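Local coordinates for RNA pseudouridylate synthase domain-containing protein 1 (Homo sapiens, PDB 5VBB), which probably binds RNA and isomerises uridine to pseudouridine, as an RluA-type pseudouridine synthase, at residues 10-15 with 225-230; 38-43 with 60-65; 64-69 with 208-213; 75-78 with 82-85. All blocks are in the same frame, centred on the assembly; numbering follows the deposited sequence.

How the contacts relate
Contact 1 closes a long loop of the chain within which the other three contacts lie; contacts 1, 2 and 4 all reach the small antiparallel sheet. Contact 3 is the most central and holds D67, the probable catalytic aspartate, beside a bound sulfate. Contact 2 shares H64 and Q65 with it, their centres 12 Å apart, and the side chain of its L40 lies about 12 Å from that of D67. Contacts 2 and 4 meet through neighbouring strands, R61 O accepting from A77 N at 2.7 Å, while H64 NE2 lies 2.8 Å from C75 N and ties contact 3 to contact 4. Contact 1 touches contact 3 where T226 OG1 and H209 NE2 pair at 2.7 Å.

Contact 1 of 4, residues 10-15 with 225-230; sequences SIVYRS and CTPDPF
V12 meets T226 and P227 where a classic beta bulge bends the edge strand of the small antiparallel sheet: V12 and Y13 both face V20 of strand 18-23, and the chain turns a corner at V12. The turn directs the V12 side chain toward the loop that leaves strand 221-225. Its two methyls divide the work. CG2 touches the T226 methyl, CG2 to CG2 4.3 Å, and CG1 approaches the pyrrolidine ring of P227, with V12 CG1 4.4 Å from P227 CD. Both are long van der Waals contacts, and the two segments bury just 85 Å² between them.

The better packed side is that of T226, which is buried. Its methyl faces V12 while its hydroxyl serves another partner, OG1 being hydrogen-bonded to H209 of strand 208-216, so the two branches separate apolar from polar contact. The backbone of T226 also pairs with F211 of that strand. The P227 side is looser: this proline is exposed, V12 is partly covered, and the ring gives the valine little more than its CD corner. Farther along, D228 forms a salt bridge to K163 through OD2 and closes an Asx turn with its other oxygen. There F230 N donates to D228 OD1 at 3.0 Å, arriving 43° out of the carboxylate plane, while P229 CG sits 3.7 Å above the F230 ring, over its centre.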
loop_
_atom_site.group_PDB
_atom_site.type_symbol
_atom_site.label_atom_id
_atom_site.label_comp_id
_atom_site.label_asym_id
_atom_site.label_seq_id
_atom_site.Cartn_x
_atom_site.Cartn_y
_atom_site.Cartn_z
ATOM N N SER A 10 2.988 14.476 7.530
ATOM C CA SER A 10 2.520 14.987 6.258
ATOM C C SER A 10 1.044 14.754 6.144
ATOM O O SER A 10 0.604 13.606 6.177
ATOM C CB SER A 10 3.249 14.293 5.123
ATOM O OG SER A 10 2.710 14.720 3.889
ATOM N N ILE A 11 0.283 15.830 5.998
ATOM C CA ILE A 11 -1.164 15.795 5.884
ATOM C C ILE A 11 -1.520 16.001 4.406
ATOM O O ILE A 11 -0.958 16.873 3.750
ATOM C CB ILE A 11 -1.783 16.852 6.809
ATOM C CG1 ILE A 11 -1.400 16.568 8.311
ATOM C CG2 ILE A 11 -3.320 16.942 6.619
ATOM N N VAL A 12 -2.432 15.194 3.881
ATOM C CA VAL A 12 -2.804 15.325 2.479
ATOM C C VAL A 12 -4.273 15.696 2.319
ATOM O O VAL A 12 -4.691 15.953 1.209
ATOM C CB VAL A 12 -2.444 14.054 1.667
ATOM C CG1 VAL A 12 -0.937 13.874 1.653
ATOM C CG2 VAL A 12 -3.114 12.808 2.216
ATOM N N TYR A 13 -5.028 15.768 3.417
ATOM C CA TYR A 13 -6.438 16.067 3.398
ATOM C C TYR A 13 -6.863 16.381 4.814
ATOM O O TYR A 13 -6.578 15.601 5.725
ATOM C CB TYR A 13 -7.200 14.841 2.869
ATOM C CG TYR A 13 -8.692 15.006 2.780
ATOM C CD1 TYR A 13 -9.479 15.002 3.926
ATOM C CD2 TYR A 13 -9.341 14.948 1.554
ATOM C CE1 TYR A 13 -10.859 15.087 3.852
ATOM C CE2 TYR A 13 -10.725 14.982 1.470
ATOM C CZ TYR A 13 -11.476 15.120 2.619
ATOM O OH TYR A 13 -12.831 15.157 2.509
ATOM N N ARG A 14 -7.581 17.490 5.011
ATOM C CA ARG A 14 -8.088 17.823 6.335
ATOM C C ARG A 14 -9.415 18.510 6.151
ATOM O O ARG A 14 -9.511 19.472 5.397
ATOM C CB ARG A 14 -7.085 18.694 7.119
ATOM C CG ARG A 14 -7.568 19.370 8.427
ATOM C CD ARG A 14 -7.336 18.569 9.686
ATOM N NE ARG A 14 -7.872 19.235 10.889
ATOM C CZ ARG A 14 -7.287 20.236 11.547
ATOM N NH1 ARG A 14 -6.136 20.746 11.117
ATOM N NH2 ARG A 14 -7.867 20.760 12.624
ATOM N N SER A 15 -10.439 17.962 6.795
ATOM C CA SER A 15 -11.768 18.514 6.866
ATOM C C SER A 15 -12.149 18.646 8.348
ATOM O O SER A 15 -11.334 18.385 9.225
ATOM C CB SER A 15 -12.767 17.620 6.137
ATOM O OG SER A 15 -13.059 16.443 6.873
ATOM N N CYS A 225 -5.195 11.333 -3.379
ATOM C CA CYS A 225 -4.181 10.843 -4.250
ATOM C C CYS A 225 -2.913 11.526 -3.825
ATOM O O CYS A 225 -2.707 12.698 -4.132
ATOM C CB CYS A 225 -4.527 11.142 -5.699
ATOM S SG CYS A 225 -3.659 10.083 -6.826
ATOM N N THR A 226 -2.121 10.827 -3.016
ATOM C CA THR A 226 -0.916 11.380 -2.447
ATOM C C THR A 226 0.187 11.557 -3.492
ATOM O O THR A 226 0.138 10.914 -4.552
ATOM C CB THR A 226 -0.305 10.438 -1.376
ATOM O OG1 THR A 226 0.349 9.355 -2.046
ATOM C CG2 THR A 226 -1.291 9.943 -0.359
ATOM N N PRO A 227 1.258 12.313 -3.147
ATOM C CA PRO A 227 2.408 12.390 -4.051
ATOM C C PRO A 227 3.069 11.024 -4.237
ATOM O O PRO A 227 3.022 10.165 -3.353
ATOM C CB PRO A 227 3.380 13.325 -3.319
ATOM C CG PRO A 227 2.546 14.103 -2.385
ATOM C CD PRO A 227 1.482 13.136 -1.941
ATOM N N ASP A 228 3.651 10.825 -5.403
ATOM C CA ASP A 228 4.345 9.582 -5.772
ATOM C C ASP A 228 5.783 9.638 -5.210
ATOM O O ASP A 228 6.547 10.495 -5.646
ATOM C CB ASP A 228 4.372 9.482 -7.287
ATOM C CG ASP A 228 5.173 8.343 -7.868
ATOM O OD1 ASP A 228 5.688 7.510 -7.084
ATOM O OD2 ASP A 228 5.243 8.258 -9.095
ATOM N N PRO A 229 6.191 8.740 -4.291
ATOM C CA PRO A 229 7.553 8.809 -3.749
ATOM C C PRO A 229 8.618 8.097 -4.568
ATOM O O PRO A 229 9.802 8.244 -4.273
ATOM C CB PRO A 229 7.396 8.094 -2.404
ATOM C CG PRO A 229 6.407 7.005 -2.715
ATOM C CD PRO A 229 5.430 7.639 -3.661
ATOM N N PHE A 230 8.223 7.291 -5.547
ATOM C CA PHE A 230 9.148 6.455 -6.316
ATOM C C PHE A 230 9.500 7.144 -7.599
ATOM O O PHE A 230 9.163 6.688 -8.676
ATOM C CB PHE A 230 8.526 5.067 -6.528
ATOM C CG PHE A 230 8.091 4.400 -5.227
ATOM C CD1 PHE A 230 8.906 4.431 -4.094
ATOM C CD2 PHE A 230 6.874 3.739 -5.138
ATOM C CE1 PHE A 230 8.484 3.837 -2.891
ATOM C CE2 PHE A 230 6.475 3.121 -3.950
ATOM C CZ PHE A 230 7.310 3.103 -2.863
#

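Contact 2 of 4, residues 38-43 with 60-65; sequences LTLQKQ and FRFCHQ
Q41 lays its bent side chain against the rim of the F62 ring and carries its amide on toward F60. CG of Q41 lies in the plane of the F62 ring at its edge, and Q41 CD comes to 3.6 Å from F62 CE2. The amide stands nearly upright to that ring, the two planes 82° apart, and Q41 CG and CD meet CE2 and CZ at the ring's rim. With CG anti to the carbonyl carbon, the kink at chi2 (-91°) lets CD and NE2 stay at F62 while OE1 reaches F60. The oxygen approaches this second ring with Q41 OE1 3.5 Å from F60 CD2, and the two side chains run past each other, pointing opposite ways.

L40 reaches F62 at a different corner, its CD2 3.7 Å from F62 CE1. Helix 40-47 thus rests its first turn on an outer strand, 61-62, of the four-stranded antiparallel sheet; F62 and, just before the strand, F60 point toward the helix and R61 points away. An alanine in place of Q41 would probably uncover the CE2-CZ edge of F62 and leave F60 without its amide neighbour, since CG, CD and OE1 make those contacts.

The first turn is fixed by T39 at the N-cap, whose OG1 accepts from K42 N at 3.2 Å with an N-H...O angle of 162°. Farther in, V76 of the neighbouring strand touches both phenylalanines, and L44, one turn on in the helix, touches both as well.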
loop_
_atom_site.group_PDB
_atom_site.type_symbol
_atom_site.label_atom_id
_atom_site.label_comp_id
_atom_site.label_asym_id
_atom_site.label_seq_id
_atom_site.Cartn_x
_atom_site.Cartn_y
_atom_site.Cartn_z
ATOM N N LEU A 38 8.218 5.832 18.712
ATOM C CA LEU A 38 7.708 6.545 17.538
ATOM C C LEU A 38 6.516 5.819 16.915
ATOM O O LEU A 38 6.690 4.758 16.314
ATOM C CB LEU A 38 8.814 6.706 16.471
ATOM C CG LEU A 38 8.394 7.333 15.128
ATOM C CD1 LEU A 38 8.065 8.816 15.294
ATOM C CD2 LEU A 38 9.474 7.140 14.085
ATOM N N THR A 39 5.323 6.422 16.997
ATOM C CA THR A 39 4.123 5.892 16.358
ATOM C C THR A 39 3.378 7.010 15.643
ATOM O O THR A 39 3.658 8.188 15.891
ATOM C CB THR A 39 3.184 5.259 17.377
ATOM O OG1 THR A 39 2.704 6.292 18.250
ATOM C CG2 THR A 39 3.833 4.116 18.140
ATOM N N LEU A 40 2.372 6.643 14.820
ATOM C CA LEU A 40 1.550 7.651 14.133
ATOM C C LEU A 40 0.770 8.469 15.189
ATOM O O LEU A 40 0.770 9.696 15.121
ATOM C CB LEU A 40 0.613 7.041 13.072
ATOM C CG LEU A 40 -0.252 8.041 12.308
ATOM C CD1 LEU A 40 0.556 9.164 11.683
ATOM C CD2 LEU A 40 -1.008 7.370 11.282
ATOM N N GLN A 41 0.227 7.795 16.227
ATOM C CA GLN A 41 -0.466 8.463 17.339
ATOM C C GLN A 41 0.371 9.605 17.961
ATOM O O GLN A 41 -0.152 10.692 18.178
ATOM C CB GLN A 41 -0.824 7.443 18.442
ATOM C CG GLN A 41 -1.987 6.527 18.074
ATOM C CD GLN A 41 -3.322 7.085 18.523
ATOM O OE1 GLN A 41 -3.579 8.290 18.443
ATOM N NE2 GLN A 41 -4.223 6.218 18.976
ATOM N N LYS A 42 1.662 9.357 18.242
ATOM C CA LYS A 42 2.534 10.377 18.835
ATOM C C LYS A 42 2.737 11.548 17.871
ATOM O O LYS A 42 2.683 12.694 18.300
ATOM C CB LYS A 42 3.892 9.793 19.276
ATOM C CG LYS A 42 3.801 8.892 20.500
ATOM C CD LYS A 42 5.181 8.476 20.990
ATOM C CE LYS A 42 5.150 7.813 22.347
ATOM N NZ LYS A 42 6.494 7.789 22.987
ATOM N N GLN A 43 2.929 11.276 16.572
ATOM C CA GLN A 43 3.058 12.349 15.570
ATOM C C GLN A 43 1.782 13.218 15.565
ATOM O O GLN A 43 1.864 14.448 15.552
ATOM C CB GLN A 43 3.285 11.776 14.160
ATOM C CG GLN A 43 4.640 11.089 13.988
ATOM C CD GLN A 43 4.783 10.344 12.682
ATOM O OE1 GLN A 43 3.867 9.654 12.221
ATOM N NE2 GLN A 43 5.941 10.446 12.055
ATOM N N PHE A 60 -8.234 10.453 18.360
ATOM C CA PHE A 60 -7.988 10.036 16.968
ATOM C C PHE A 60 -8.497 8.598 16.744
ATOM O O PHE A 60 -7.968 7.666 17.353
ATOM C CB PHE A 60 -6.470 10.083 16.671
ATOM C CG PHE A 60 -5.804 11.396 17.014
ATOM C CD1 PHE A 60 -6.000 12.519 16.225
ATOM C CD2 PHE A 60 -5.006 11.515 18.141
ATOM C CE1 PHE A 60 -5.424 13.748 16.572
ATOM C CE2 PHE A 60 -4.421 12.739 18.481
ATOM C CZ PHE A 60 -4.624 13.843 17.689
ATOM N N ARG A 61 -9.492 8.412 15.859
ATOM C CA ARG A 61 -10.039 7.093 15.555
ATOM C C ARG A 61 -9.540 6.693 14.163
ATOM O O ARG A 61 -9.920 7.322 13.192
ATOM C CB ARG A 61 -11.573 7.147 15.584
ATOM C CG ARG A 61 -12.160 7.629 16.926
ATOM C CD ARG A 61 -13.558 8.224 16.774
ATOM N NE ARG A 61 -13.873 9.214 17.810
ATOM C CZ ARG A 61 -14.270 8.940 19.050
ATOM N NH1 ARG A 61 -14.398 7.679 19.456
ATOM N NH2 ARG A 61 -14.532 9.926 19.902
ATOM N N PHE A 62 -8.684 5.654 14.077
ATOM C CA PHE A 62 -8.160 5.153 12.821
ATOM C C PHE A 62 -9.245 4.381 12.144
ATOM O O PHE A 62 -9.806 3.465 12.738
ATOM C CB PHE A 62 -6.936 4.256 13.039
ATOM C CG PHE A 62 -5.753 5.033 13.550
ATOM C CD1 PHE A 62 -5.135 5.984 12.758
ATOM C CD2 PHE A 62 -5.315 4.879 14.850
ATOM C CE1 PHE A 62 -4.092 6.760 13.254
ATOM C CE2 PHE A 62 -4.287 5.665 15.352
ATOM C CZ PHE A 62 -3.669 6.594 14.548
ATOM N N CYS A 63 -9.548 4.745 10.895
ATOM C CA CYS A 63 -10.617 4.129 10.131
ATOM C C CYS A 63 -10.155 2.824 9.514
ATOM O O CYS A 63 -10.973 2.052 9.028
ATOM C CB CYS A 63 -11.125 5.102 9.066
ATOM S SG CYS A 63 -11.791 6.640 9.735
ATOM N N HIS A 64 -8.851 2.614 9.459
ATOM C CA HIS A 64 -8.266 1.449 8.809
ATOM C C HIS A 64 -6.805 1.349 9.213
ATOM O O HIS A 64 -6.314 2.193 9.966
ATOM C CB HIS A 64 -8.470 1.503 7.290
ATOM C CG HIS A 64 -7.898 2.709 6.610
ATOM N ND1 HIS A 64 -7.009 2.583 5.584
ATOM C CD2 HIS A 64 -8.080 4.026 6.860
ATOM C CE1 HIS A 64 -6.747 3.814 5.169
ATOM N NE2 HIS A 64 -7.333 4.712 5.937
ATOM N N GLN A 65 -6.115 0.320 8.734
ATOM C CA GLN A 65 -4.715 0.095 9.083
ATOM C C GLN A 65 -3.824 0.206 7.883
ATOM O O GLN A 65 -4.255 0.026 6.759
ATOM C CB GLN A 65 -4.543 -1.303 9.694
ATOM C CG GLN A 65 -5.341 -1.534 10.972
#

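Contact 3 of 4, residues 64-69 with 208-213; sequences HQLDFS and LHAFYL. With SO4 (sulfate ion), chain B.
The hydroxyl of S69 donates to sulfate O3, OG to O3 2.7 Å, and the backbone amide of the same residue holds a second oxygen: S69 N gives a nearly straight bond (168°) to sulfate O4 at 2.9 Å. With OG anti to the carbonyl carbon (chi1 -62°), the hydroxyl lies beside the backbone N, and both donors face the same anion. D67 CB approaches sulfate O4 at 3.3 Å, and sulfate O3 lies near the plane of the F68 ring at its edge. R177 also donates to the ion, which probably came from the crystallisation liquor, and pairs with D67 OD2 in a salt bridge.

The same loop rests on strand 208-216 through apolar groups. L66 points both methyls at the small A210 side chain, the nearer pair being L66 CD1 to A210 CB at 3.8 Å. The H64 ring and the L213 side chain approach each other head-on from the two segments, L213 CD2 lying 3.7 Å from H64 NE2; that nitrogen has its polar partner in the backbone NH of C75, while F90 stacks on the imidazole. The buried strand packs against the loop that carries D67; the backbone oxygen of D67 accepts from K23. A loop bearing an aspartate next to an arginine and a bound anion is consistent with the active site of an RluA-type pseudouridine synthase, where D67 is the probable catalytic residue.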
loop_
_atom_site.group_PDB
_atom_site.type_symbol
_atom_site.label_atom_id
_atom_site.label_comp_id
_atom_site.label_asym_id
_atom_site.label_seq_id
_atom_site.Cartn_x
_atom_site.Cartn_y
_atom_site.Cartn_z
ATOM N N HIS A 64 -8.851 2.614 9.459
ATOM C CA HIS A 64 -8.266 1.449 8.809
ATOM C C HIS A 64 -6.805 1.349 9.213
ATOM O O HIS A 64 -6.314 2.193 9.966
ATOM C CB HIS A 64 -8.470 1.503 7.290
ATOM C CG HIS A 64 -7.898 2.709 6.610
ATOM N ND1 HIS A 64 -7.009 2.583 5.584
ATOM C CD2 HIS A 64 -8.080 4.026 6.860
ATOM C CE1 HIS A 64 -6.747 3.814 5.169
ATOM N NE2 HIS A 64 -7.333 4.712 5.937
ATOM N N GLN A 65 -6.115 0.320 8.734
ATOM C CA GLN A 65 -4.715 0.095 9.083
ATOM C C GLN A 65 -3.824 0.206 7.883
ATOM O O GLN A 65 -4.255 0.026 6.759
ATOM C CB GLN A 65 -4.543 -1.303 9.694
ATOM C CG GLN A 65 -5.341 -1.534 10.972
ATOM N N LEU A 66 -2.547 0.405 8.143
ATOM C CA LEU A 66 -1.514 0.433 7.116
ATOM C C LEU A 66 -0.307 -0.205 7.778
ATOM O O LEU A 66 -0.006 0.151 8.902
ATOM C CB LEU A 66 -1.273 1.888 6.714
ATOM C CG LEU A 66 -0.866 2.188 5.309
ATOM C CD1 LEU A 66 -1.823 1.552 4.305
ATOM C CD2 LEU A 66 -0.808 3.674 5.114
ATOM N N ASP A 67 0.328 -1.193 7.143
ATOM C CA ASP A 67 1.467 -1.902 7.738
ATOM C C ASP A 67 2.596 -0.912 8.113
ATOM O O ASP A 67 2.773 0.116 7.434
ATOM C CB ASP A 67 2.078 -2.946 6.756
ATOM C CG ASP A 67 1.233 -4.120 6.280
ATOM O OD1 ASP A 67 0.290 -4.504 7.016
ATOM O OD2 ASP A 67 1.614 -4.761 5.196
ATOM N N PHE A 68 3.380 -1.265 9.159
ATOM C CA PHE A 68 4.586 -0.549 9.622
ATOM C C PHE A 68 5.495 -0.138 8.462
ATOM O O PHE A 68 5.828 1.032 8.340
ATOM C CB PHE A 68 5.406 -1.443 10.583
ATOM C CG PHE A 68 6.722 -0.861 11.049
ATOM C CD1 PHE A 68 6.758 0.122 12.023
ATOM C CD2 PHE A 68 7.927 -1.312 10.530
ATOM C CE1 PHE A 68 7.968 0.664 12.450
ATOM C CE2 PHE A 68 9.134 -0.792 10.986
ATOM C CZ PHE A 68 9.148 0.194 11.928
ATOM N N SER A 69 5.867 -1.101 7.589
ATOM C CA SER A 69 6.803 -0.852 6.497
ATOM C C SER A 69 6.200 -0.137 5.289
ATOM O O SER A 69 6.952 0.355 4.443
ATOM C CB SER A 69 7.448 -2.151 6.037
ATOM O OG SER A 69 8.180 -2.714 7.113
ATOM N N LEU A 208 6.541 0.036 -1.094
ATOM C CA LEU A 208 5.095 -0.114 -1.197
ATOM C C LEU A 208 4.524 1.126 -0.565
ATOM O O LEU A 208 4.980 1.499 0.502
ATOM C CB LEU A 208 4.603 -1.408 -0.502
ATOM C CG LEU A 208 3.104 -1.695 -0.587
ATOM C CD1 LEU A 208 2.667 -1.899 -2.046
ATOM C CD2 LEU A 208 2.755 -2.966 0.164
ATOM N N HIS A 209 3.575 1.795 -1.256
ATOM C CA HIS A 209 3.020 3.063 -0.862
ATOM C C HIS A 209 1.523 3.092 -1.147
ATOM O O HIS A 209 1.115 2.797 -2.272
ATOM C CB HIS A 209 3.690 4.160 -1.710
ATOM C CG HIS A 209 3.203 5.542 -1.412
ATOM N ND1 HIS A 209 3.483 6.161 -0.199
ATOM C CD2 HIS A 209 2.455 6.386 -2.176
ATOM C CE1 HIS A 209 2.903 7.352 -0.261
ATOM N NE2 HIS A 209 2.289 7.537 -1.442
ATOM N N ALA A 210 0.724 3.435 -0.156
ATOM C CA ALA A 210 -0.736 3.546 -0.330
ATOM C C ALA A 210 -0.968 4.895 -0.966
ATOM O O ALA A 210 -0.835 5.926 -0.331
ATOM C CB ALA A 210 -1.432 3.420 1.021
ATOM N N PHE A 211 -1.305 4.878 -2.234
ATOM C CA PHE A 211 -1.365 6.054 -3.086
ATOM C C PHE A 211 -2.730 6.693 -3.185
ATOM O O PHE A 211 -2.851 7.888 -2.964
ATOM C CB PHE A 211 -0.888 5.604 -4.478
ATOM C CG PHE A 211 -0.945 6.608 -5.592
ATOM C CD1 PHE A 211 -0.149 7.750 -5.557
ATOM C CD2 PHE A 211 -1.618 6.315 -6.763
ATOM C CE1 PHE A 211 -0.047 8.581 -6.676
ATOM C CE2 PHE A 211 -1.593 7.187 -7.830
ATOM C CZ PHE A 211 -0.765 8.283 -7.809
ATOM N N TYR A 212 -3.758 5.917 -3.486
ATOM C CA TYR A 212 -5.095 6.404 -3.730
ATOM C C TYR A 212 -6.036 5.813 -2.694
ATOM O O TYR A 212 -5.934 4.632 -2.368
ATOM C CB TYR A 212 -5.524 6.034 -5.155
ATOM C CG TYR A 212 -6.923 6.497 -5.484
ATOM C CD1 TYR A 212 -7.172 7.808 -5.882
ATOM C CD2 TYR A 212 -8.005 5.628 -5.390
ATOM C CE1 TYR A 212 -8.477 8.265 -6.076
ATOM C CE2 TYR A 212 -9.302 6.062 -5.628
ATOM C CZ TYR A 212 -9.535 7.367 -6.006
ATOM O OH TYR A 212 -10.839 7.721 -6.243
ATOM N N LEU A 213 -6.903 6.640 -2.139
ATOM C CA LEU A 213 -7.872 6.180 -1.145
ATOM C C LEU A 213 -9.168 6.966 -1.316
ATOM O O LEU A 213 -9.132 8.173 -1.448
ATOM C CB LEU A 213 -7.289 6.336 0.269
ATOM C CG LEU A 213 -8.209 6.062 1.484
ATOM C CD1 LEU A 213 -8.515 4.566 1.616
ATOM C CD2 LEU A 213 -7.562 6.607 2.781
HETATM S S SO4 B . 5.700 -5.028 8.478
HETATM O O1 SO4 B . 5.474 -6.280 7.741
HETATM O O2 SO4 B . 5.077 -5.171 9.800
HETATM O O3 SO4 B . 7.113 -4.739 8.606
HETATM O O4 SO4 B . 5.113 -3.911 7.746
#

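Contact 4 of 4, residues 75-78 with 82-85; sequences CVAL and AAGS
A77 sets its methyl against the backbone of the helix that follows it in the chain. CB of A77 lies 3.4 Å from A83 N and also touches A83 CA and the carbonyl carbon of A82, so it rests on the peptide link between the two helical residues. The methyls of both neighbours close around it: A82 CB and A83 CB each lie 3.9 Å from A77 CB. The strand and helix backbones come close here, with A77 CA 5.0 Å from A83 CA. L78, just past the strand, turns its side chain away from the helix and adds little beyond the approach of its N to A82 CB.

Around this centre, A77 is held in the sheet by backbone bonding to R61, and its neighbours C75 and V76 pair with C63 and L19. F18 of strand 18-23 touches A77 and A82, while the side chains of C63 and R61 reach A77 and A83 respectively. At the start of helix 80-91, A82 N is hydrogen-bonded to the side chain of N79. The short connection from strand 73-77 brings helix 80-91 back against the strand it follows.

The join between the two segments is made of methyl and backbone atoms, a purely van der Waals fit in which three alanines, having nothing beyond CB, let the strand and helix backbones draw near.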
loop_
_atom_site.group_PDB
_atom_site.type_symbol
_atom_site.label_atom_id
_atom_site.label_comp_id
_atom_site.label_asym_id
_atom_site.label_seq_id
_atom_site.Cartn_x
_atom_site.Cartn_y
_atom_site.Cartn_z
ATOM N N CYS A 75 -6.542 7.313 6.761
ATOM C CA CYS A 75 -7.646 8.152 7.173
ATOM C C CYS A 75 -7.966 8.022 8.686
ATOM O O CYS A 75 -8.159 6.924 9.183
ATOM C CB CYS A 75 -8.866 7.842 6.332
ATOM S SG CYS A 75 -10.277 8.890 6.716
ATOM N N VAL A 76 -8.064 9.165 9.379
ATOM C CA VAL A 76 -8.333 9.285 10.816
ATOM C C VAL A 76 -9.645 10.050 10.942
ATOM O O VAL A 76 -9.771 11.116 10.339
ATOM C CB VAL A 76 -7.178 10.070 11.500
ATOM C CG1 VAL A 76 -7.394 10.182 12.991
ATOM C CG2 VAL A 76 -5.806 9.460 11.164
ATOM N N ALA A 77 -10.613 9.521 11.697
ATOM C CA ALA A 77 -11.896 10.202 11.911
ATOM C C ALA A 77 -11.739 11.030 13.184
ATOM O O ALA A 77 -11.128 10.551 14.132
ATOM C CB ALA A 77 -13.039 9.196 12.056
ATOM N N LEU A 78 -12.244 12.283 13.182
ATOM C CA LEU A 78 -12.075 13.235 14.286
ATOM C C LEU A 78 -13.304 13.293 15.215
ATOM O O LEU A 78 -13.306 14.078 16.166
ATOM C CB LEU A 78 -11.749 14.636 13.717
ATOM C CG LEU A 78 -10.608 14.636 12.683
ATOM C CD1 LEU A 78 -10.412 15.995 12.052
ATOM C CD2 LEU A 78 -9.301 14.156 13.312
ATOM N N ALA A 82 -18.237 10.540 12.455
ATOM C CA ALA A 82 -17.321 10.348 11.308
ATOM C C ALA A 82 -16.707 8.935 11.312
ATOM O O ALA A 82 -16.591 8.302 10.257
ATOM C CB ALA A 82 -16.225 11.395 11.349
ATOM N N ALA A 83 -16.341 8.426 12.496
ATOM C CA ALA A 83 -15.789 7.080 12.611
ATOM C C ALA A 83 -16.804 6.032 12.180
ATOM O O ALA A 83 -16.476 5.173 11.361
ATOM C CB ALA A 83 -15.335 6.812 14.032
ATOM N N GLY A 84 -18.025 6.132 12.706
ATOM C CA GLY A 84 -19.109 5.213 12.385
ATOM C C GLY A 84 -19.430 5.187 10.905
ATOM O O GLY A 84 -19.585 4.110 10.327
ATOM N N SER A 85 -19.438 6.376 10.270
ATOM C CA SER A 85 -19.664 6.514 8.820
ATOM C C SER A 85 -18.585 5.785 8.021
ATOM O O SER A 85 -18.900 4.951 7.162
ATOM C CB SER A 85 -19.715 7.990 8.417
#